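Local atomic coordinates of cytoplasmic protein (Cryptococcus neoformans var. grubii serotype A, PDB entry 7LPO), a protein that probably hydrolyses steryl beta-glucosides as a sterylglucosidase of glycosyl hydrolase family 5. Residues Asp85-Arg90 with Tyr573-Val578; Lys532-Val537 with Asn577-Gly582. All blocks are in the same frame, centred on the assembly; numbering follows the deposited sequence.

Contact 1 (Asp85-Arg90 with Tyr573-Val578)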
loop_
_atom_site.group_PDB
_atom_site.type_symbol
_atom_site.label_atom_id
_atom_site.label_comp_id
_atom_site.label_asym_id
_atom_site.label_seq_id
_atom_site.Cartn_x
_atom_site.Cartn_y
_atom_site.Cartn_z
ATOM N N ASP A 85 -14.604 17.541 -6.607
ATOM C CA ASP A 85 -14.373 17.589 -8.046
ATOM C C ASP A 85 -13.045 18.255 -8.382
ATOM O O ASP A 85 -12.437 17.930 -9.406
ATOM C CB ASP A 85 -15.515 18.328 -8.742
ATOM C CG ASP A 85 -16.824 17.564 -8.677
ATOM O OD1 ASP A 85 -16.958 16.567 -9.414
ATOM O OD2 ASP A 85 -17.708 17.946 -7.872
ATOM N N LEU A 86 -12.595 19.201 -7.558
ATOM C CA LEU A 86 -11.332 19.873 -7.838
ATOM C C LEU A 86 -10.156 18.919 -7.672
ATOM O O LEU A 86 -9.211 18.948 -8.466
ATOM C CB LEU A 86 -11.180 21.083 -6.923
ATOM C CG LEU A 86 -10.072 22.064 -7.295
ATOM C CD1 LEU A 86 -10.125 22.466 -8.762
ATOM C CD2 LEU A 86 -10.149 23.314 -6.404
ATOM N N HIS A 87 -10.205 18.052 -6.656
ATOM C CA HIS A 87 -9.132 17.084 -6.461
ATOM C C HIS A 87 -9.075 16.087 -7.611
ATOM O O HIS A 87 -7.996 15.800 -8.144
ATOM C CB HIS A 87 -9.322 16.358 -5.138
ATOM C CG HIS A 87 -9.066 17.216 -3.941
ATOM N ND1 HIS A 87 -7.844 17.795 -3.688
ATOM C CD2 HIS A 87 -9.878 17.589 -2.925
ATOM C CE1 HIS A 87 -7.911 18.488 -2.567
ATOM N NE2 HIS A 87 -9.132 18.370 -2.078
ATOM N N LEU A 88 -10.228 15.546 -8.012
ATOM C CA LEU A 88 -10.237 14.595 -9.117
ATOM C C LEU A 88 -9.812 15.271 -10.414
ATOM O O LEU A 88 -9.103 14.674 -11.229
ATOM C CB LEU A 88 -11.620 13.957 -9.261
ATOM C CG LEU A 88 -12.070 13.100 -8.073
ATOM C CD1 LEU A 88 -13.553 12.726 -8.164
ATOM C CD2 LEU A 88 -11.240 11.827 -7.962
ATOM N N ALA A 89 -10.228 16.519 -10.622
ATOM C CA ALA A 89 -9.786 17.252 -11.802
ATOM C C ALA A 89 -8.271 17.353 -11.831
ATOM O O ALA A 89 -7.643 17.146 -12.875
ATOM C CB ALA A 89 -10.411 18.647 -11.824
ATOM N N ARG A 90 -7.669 17.677 -10.687
ATOM C CA ARG A 90 -6.220 17.783 -10.617
ATOM C C ARG A 90 -5.571 16.457 -10.981
ATOM O O ARG A 90 -4.654 16.404 -11.806
ATOM C CB ARG A 90 -5.810 18.232 -9.216
ATOM C CG ARG A 90 -4.323 18.532 -9.050
ATOM C CD ARG A 90 -4.036 19.116 -7.648
ATOM N NE ARG A 90 -4.655 20.430 -7.451
ATOM C CZ ARG A 90 -5.644 20.687 -6.599
ATOM N NH1 ARG A 90 -6.155 19.726 -5.832
ATOM N NH2 ARG A 90 -6.115 21.918 -6.503
ATOM N N TYR A 573 -2.093 10.587 -2.164
ATOM C CA TYR A 573 -2.700 11.905 -2.327
ATOM C C TYR A 573 -3.582 12.161 -1.111
ATOM O O TYR A 573 -4.544 11.425 -0.874
ATOM C CB TYR A 573 -3.507 11.959 -3.625
ATOM C CG TYR A 573 -4.019 13.320 -4.012
ATOM C CD1 TYR A 573 -3.241 14.191 -4.769
ATOM C CD2 TYR A 573 -5.299 13.732 -3.636
ATOM C CE1 TYR A 573 -3.720 15.446 -5.130
ATOM C CE2 TYR A 573 -5.789 14.968 -3.996
ATOM C CZ TYR A 573 -5.000 15.826 -4.749
ATOM O OH TYR A 573 -5.494 17.070 -5.097
ATOM N N VAL A 574 -3.247 13.182 -0.336
ATOM C CA VAL A 574 -3.918 13.421 0.936
ATOM C C VAL A 574 -4.447 14.848 0.972
ATOM O O VAL A 574 -3.676 15.782 1.248
ATOM C CB VAL A 574 -2.969 13.173 2.119
ATOM C CG1 VAL A 574 -3.696 13.333 3.438
ATOM C CG2 VAL A 574 -2.325 11.790 2.014
ATOM N N PRO A 575 -5.747 15.055 0.745
ATOM C CA PRO A 575 -6.283 16.430 0.739
ATOM C C PRO A 575 -5.986 17.259 1.982
ATOM O O PRO A 575 -5.882 18.487 1.866
ATOM C CB PRO A 575 -7.793 16.211 0.570
ATOM C CG PRO A 575 -7.878 14.915 -0.246
ATOM C CD PRO A 575 -6.737 14.061 0.274
ATOM N N ASP A 576 -5.836 16.654 3.161
ATOM C CA ASP A 576 -5.652 17.425 4.386
ATOM C C ASP A 576 -4.223 17.349 4.923
ATOM O O ASP A 576 -3.987 17.659 6.094
ATOM C CB ASP A 576 -6.652 16.978 5.457
ATOM C CG ASP A 576 -6.430 15.543 5.914
ATOM O OD1 ASP A 576 -5.512 14.870 5.393
ATOM O OD2 ASP A 576 -7.183 15.082 6.798
ATOM N N ASN A 577 -3.262 16.978 4.083
ATOM C CA ASN A 577 -1.860 17.013 4.484
ATOM C C ASN A 577 -1.451 18.428 4.888
ATOM O O ASN A 577 -1.858 19.414 4.272
ATOM C CB ASN A 577 -0.987 16.504 3.335
ATOM C CG ASN A 577 0.508 16.772 3.549
ATOM O OD1 ASN A 577 0.972 17.904 3.439
ATOM N ND2 ASN A 577 1.255 15.725 3.858
ATOM N N VAL A 578 -0.653 18.528 5.949
ATOM C CA VAL A 578 -0.104 19.802 6.399
ATOM C C VAL A 578 1.371 19.608 6.719
ATOM O O VAL A 578 1.830 18.500 7.005
ATOM C CB VAL A 578 -0.834 20.366 7.639
ATOM C CG1 VAL A 578 -2.176 20.974 7.243
ATOM C CG2 VAL A 578 -1.022 19.277 8.669
#
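The phenol oxygen of Tyr573 meets two nitrogens of the helix 83-93. His87 ND1 lies 2.8 Å from Tyr573 OH in a nearly straight hydrogen bond (164°), and either atom could be the donor. Arg90 NH1 donates to the same Tyr573 OH, also at 2.8 Å, with a more bent N-H...O angle of 150°. The oxygen sits near the plane of both imidazole and guanidinium, at their edges. The guanidinium and the phenol ring are nearly coplanar, whereas the imidazole is turned steeply and obliquely against the phenol, and the ND1 bond brings Tyr573 CE2 to 3.5 Å from His87 ND1. Pro575 covers one face of the imidazole: its CG stands 4.2 Å from the ring centroid, almost on the normal, in a CH-pi contact, and its CB comes within 3.7 Å of His87 NE2.

Arg90 starts out extended and then bends at chi3 (-66°), which turns the guanidinium back along the helix toward His87; its NE is bonded to Leu654 O. Trp593 packs edge-to-face with the His87 ring. Pro575 belongs to the type I beta turn Val574-Asn577, and the Tyr573 backbone pairs with Asn42 of strand 35-43.

In the TIM barrel expected of family 5, this helix lies in sequence between parallel strands 35-43 and 98-104; the contact ties it to the loop after 567-570, a strand also paired with 35-43. The ND1 bond, Pro575 and Trp593 restrict rotation of the His87 ring, while the Arg90 bond fixes the phenol oxygen. The neighbouring arginine would probably favour a neutral imidazole and make the phenol somewhat more acidic.

Contact 2 (Lys532-Val537 with Asn577-Gly582)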
loop_
_atom_site.group_PDB
_atom_site.type_symbol
_atom_site.label_atom_id
_atom_site.label_comp_id
_atom_site.label_asym_id
_atom_site.label_seq_id
_atom_site.Cartn_x
_atom_site.Cartn_y
_atom_site.Cartn_z
ATOM N N LYS A 532 13.197 21.242 5.665
ATOM C CA LYS A 532 13.808 22.452 5.124
ATOM C C LYS A 532 12.960 23.046 4.007
ATOM O O LYS A 532 12.863 24.273 3.878
ATOM C CB LYS A 532 15.217 22.139 4.625
ATOM C CG LYS A 532 15.987 23.334 4.100
ATOM C CD LYS A 532 17.422 22.917 3.758
ATOM C CE LYS A 532 18.243 24.080 3.226
ATOM N NZ LYS A 532 18.452 25.129 4.270
ATOM N N ALA A 533 12.330 22.193 3.191
ATOM C CA ALA A 533 11.488 22.698 2.112
ATOM C C ALA A 533 10.248 23.412 2.635
ATOM O O ALA A 533 9.617 24.181 1.896
ATOM C CB ALA A 533 11.066 21.556 1.188
ATOM N N TYR A 534 9.873 23.165 3.880
ATOM C CA TYR A 534 8.731 23.840 4.473
ATOM C C TYR A 534 9.126 25.132 5.164
ATOM O O TYR A 534 8.246 25.843 5.655
ATOM C CB TYR A 534 8.021 22.918 5.469
ATOM C CG TYR A 534 7.576 21.596 4.881
ATOM C CD1 TYR A 534 7.441 21.424 3.506
ATOM C CD2 TYR A 534 7.300 20.508 5.706
ATOM C CE1 TYR A 534 7.047 20.208 2.980
ATOM C CE2 TYR A 534 6.911 19.305 5.190
ATOM C CZ TYR A 534 6.775 19.152 3.834
ATOM O OH TYR A 534 6.370 17.931 3.328
ATOM N N GLY A 535 10.418 25.453 5.206
ATOM C CA GLY A 535 10.867 26.650 5.884
ATOM C C GLY A 535 11.094 26.479 7.364
ATOM O O GLY A 535 11.208 27.478 8.077
ATOM N N TYR A 536 11.205 25.241 7.844
ATOM C CA TYR A 536 11.210 24.978 9.276
ATOM C C TYR A 536 12.579 25.135 9.921
ATOM O O TYR A 536 12.656 25.159 11.150
ATOM C CB TYR A 536 10.699 23.564 9.543
ATOM C CG TYR A 536 9.199 23.444 9.673
ATOM C CD1 TYR A 536 8.345 24.175 8.857
ATOM C CD2 TYR A 536 8.637 22.595 10.613
ATOM C CE1 TYR A 536 6.959 24.056 8.979
ATOM C CE2 TYR A 536 7.263 22.475 10.745
ATOM C CZ TYR A 536 6.430 23.203 9.930
ATOM O OH TYR A 536 5.067 23.074 10.073
ATOM N N VAL A 537 13.661 25.242 9.151
ATOM C CA VAL A 537 15.002 25.325 9.717
ATOM C C VAL A 537 15.826 26.362 8.962
ATOM O O VAL A 537 15.387 26.934 7.964
ATOM C CB VAL A 537 15.718 23.961 9.694
ATOM C CG1 VAL A 537 14.888 22.912 10.405
ATOM C CG2 VAL A 537 16.006 23.533 8.253
ATOM N N ASN A 577 -3.262 16.978 4.083
ATOM C CA ASN A 577 -1.860 17.013 4.484
ATOM C C ASN A 577 -1.451 18.428 4.888
ATOM O O ASN A 577 -1.858 19.414 4.272
ATOM C CB ASN A 577 -0.987 16.504 3.335
ATOM C CG ASN A 577 0.508 16.772 3.549
ATOM O OD1 ASN A 577 0.972 17.904 3.439
ATOM N ND2 ASN A 577 1.255 15.725 3.858
ATOM N N VAL A 578 -0.653 18.528 5.949
ATOM C CA VAL A 578 -0.104 19.802 6.399
ATOM C C VAL A 578 1.371 19.608 6.719
ATOM O O VAL A 578 1.830 18.500 7.005
ATOM C CB VAL A 578 -0.834 20.366 7.639
ATOM C CG1 VAL A 578 -2.176 20.974 7.243
ATOM C CG2 VAL A 578 -1.022 19.277 8.669
ATOM N N HIS A 579 2.119 20.713 6.688
ATOM C CA HIS A 579 3.555 20.634 6.962
ATOM C C HIS A 579 3.834 20.169 8.387
ATOM O O HIS A 579 4.784 19.419 8.632
ATOM C CB HIS A 579 4.222 21.990 6.736
ATOM C CG HIS A 579 4.284 22.400 5.304
ATOM N ND1 HIS A 579 4.712 23.647 4.907
ATOM C CD2 HIS A 579 3.967 21.726 4.174
ATOM C CE1 HIS A 579 4.638 23.730 3.591
ATOM N NE2 HIS A 579 4.202 22.574 3.122
ATOM N N GLU A 580 3.044 20.634 9.349
ATOM C CA GLU A 580 3.339 20.339 10.747
ATOM C C GLU A 580 3.186 18.851 11.047
ATOM O O GLU A 580 4.045 18.250 11.700
ATOM C CB GLU A 580 2.423 21.163 11.650
ATOM C CG GLU A 580 2.704 20.977 13.127
ATOM C CD GLU A 580 1.824 21.846 14.000
ATOM O OE1 GLU A 580 0.938 22.546 13.461
ATOM O OE2 GLU A 580 2.025 21.822 15.229
ATOM N N TRP A 581 2.097 18.236 10.587
ATOM C CA TRP A 581 1.816 16.841 10.913
ATOM C C TRP A 581 1.855 15.914 9.704
ATOM O O TRP A 581 1.526 14.728 9.832
ATOM C CB TRP A 581 0.458 16.731 11.609
ATOM C CG TRP A 581 0.410 17.490 12.873
ATOM C CD1 TRP A 581 -0.225 18.674 13.091
ATOM C CD2 TRP A 581 1.034 17.135 14.109
ATOM N NE1 TRP A 581 -0.042 19.072 14.382
ATOM C CE2 TRP A 581 0.724 18.145 15.033
ATOM C CE3 TRP A 581 1.819 16.057 14.525
ATOM C CZ2 TRP A 581 1.171 18.113 16.349
ATOM C CZ3 TRP A 581 2.260 16.024 15.819
ATOM C CH2 TRP A 581 1.945 17.054 16.719
ATOM N N GLY A 582 2.251 16.417 8.542
ATOM C CA GLY A 582 2.345 15.561 7.373
ATOM C C GLY A 582 0.983 15.031 6.970
ATOM O O GLY A 582 -0.023 15.756 6.972
#
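Tyr534 and His579 lie face to face in an offset stack, their planes only 3° apart and their ring centroids separated by 3.7 Å. The displacement sets His579 CD2 over the middle of the phenol ring and Tyr534 CD1 over the middle of the imidazole. Near the backbone end of the tyrosine, CG of Tyr534 is 3.4 Å from CG of His579, and Tyr534 CB lies equally close to His579 ND1. Both side chains leave the backbone with CG anti to the carbonyl carbon (chi1 -56° for Tyr534, -70° for His579), which turns each ring toward the other segment, where they overlap.

Van der Waals contacts extend the interface through Tyr536, whose ring passes obliquely by His579. Its hydroxyl oxygen lies against the His579-Glu580 peptide, with Tyr536 OH 3.6 Å from His579 C, and touches Glu580 CB at 3.6 Å. The approach of Tyr536 OH to Glu580 N, at 3.3 Å, is too poorly angled to count as a hydrogen bond.

Polar interactions fix the stacked rings from outside the two segments. Asp589 bonds the Tyr534 hydroxyl and Asp597 bonds His579 NE2, so each ring is tied to a different carboxylate. Asp596 accepts from His579 N, and Lys531 donates to His579 O.

The offset stack joins the 3-10 segment 532-534 to the loop after strand 567-570. Segments 532-537 and 577-582 follow the neighbouring parallel strands 518-522 and 567-570, consistent with two adjacent connections at the C-terminal end of the strands of a TIM barrel, the end at which family 5 enzymes carry the active site.

In the fold
Both contacts hold the loop that follows strand 567-570, and their segments overlap at Asn577 and Val578, which touch across neither, yet their centres lie 18 Å apart. Contact 1 fastens the beginning of this loop to a regular helix far earlier in the chain, with 482 residues intervening; contact 2 joins its next part to another loop only 39 residues back. Each is partly buried, but contact 2 is the more peripheral, about 23 Å from the chain centre against 18 Å, and half of its touching residues are exposed. Directional hydrogen bonds on one oxygen dominate the deeper contact, whereas ring stacking does the work between the outer loops, where residues beyond the two segments, mostly carboxylates, supply polar bonds.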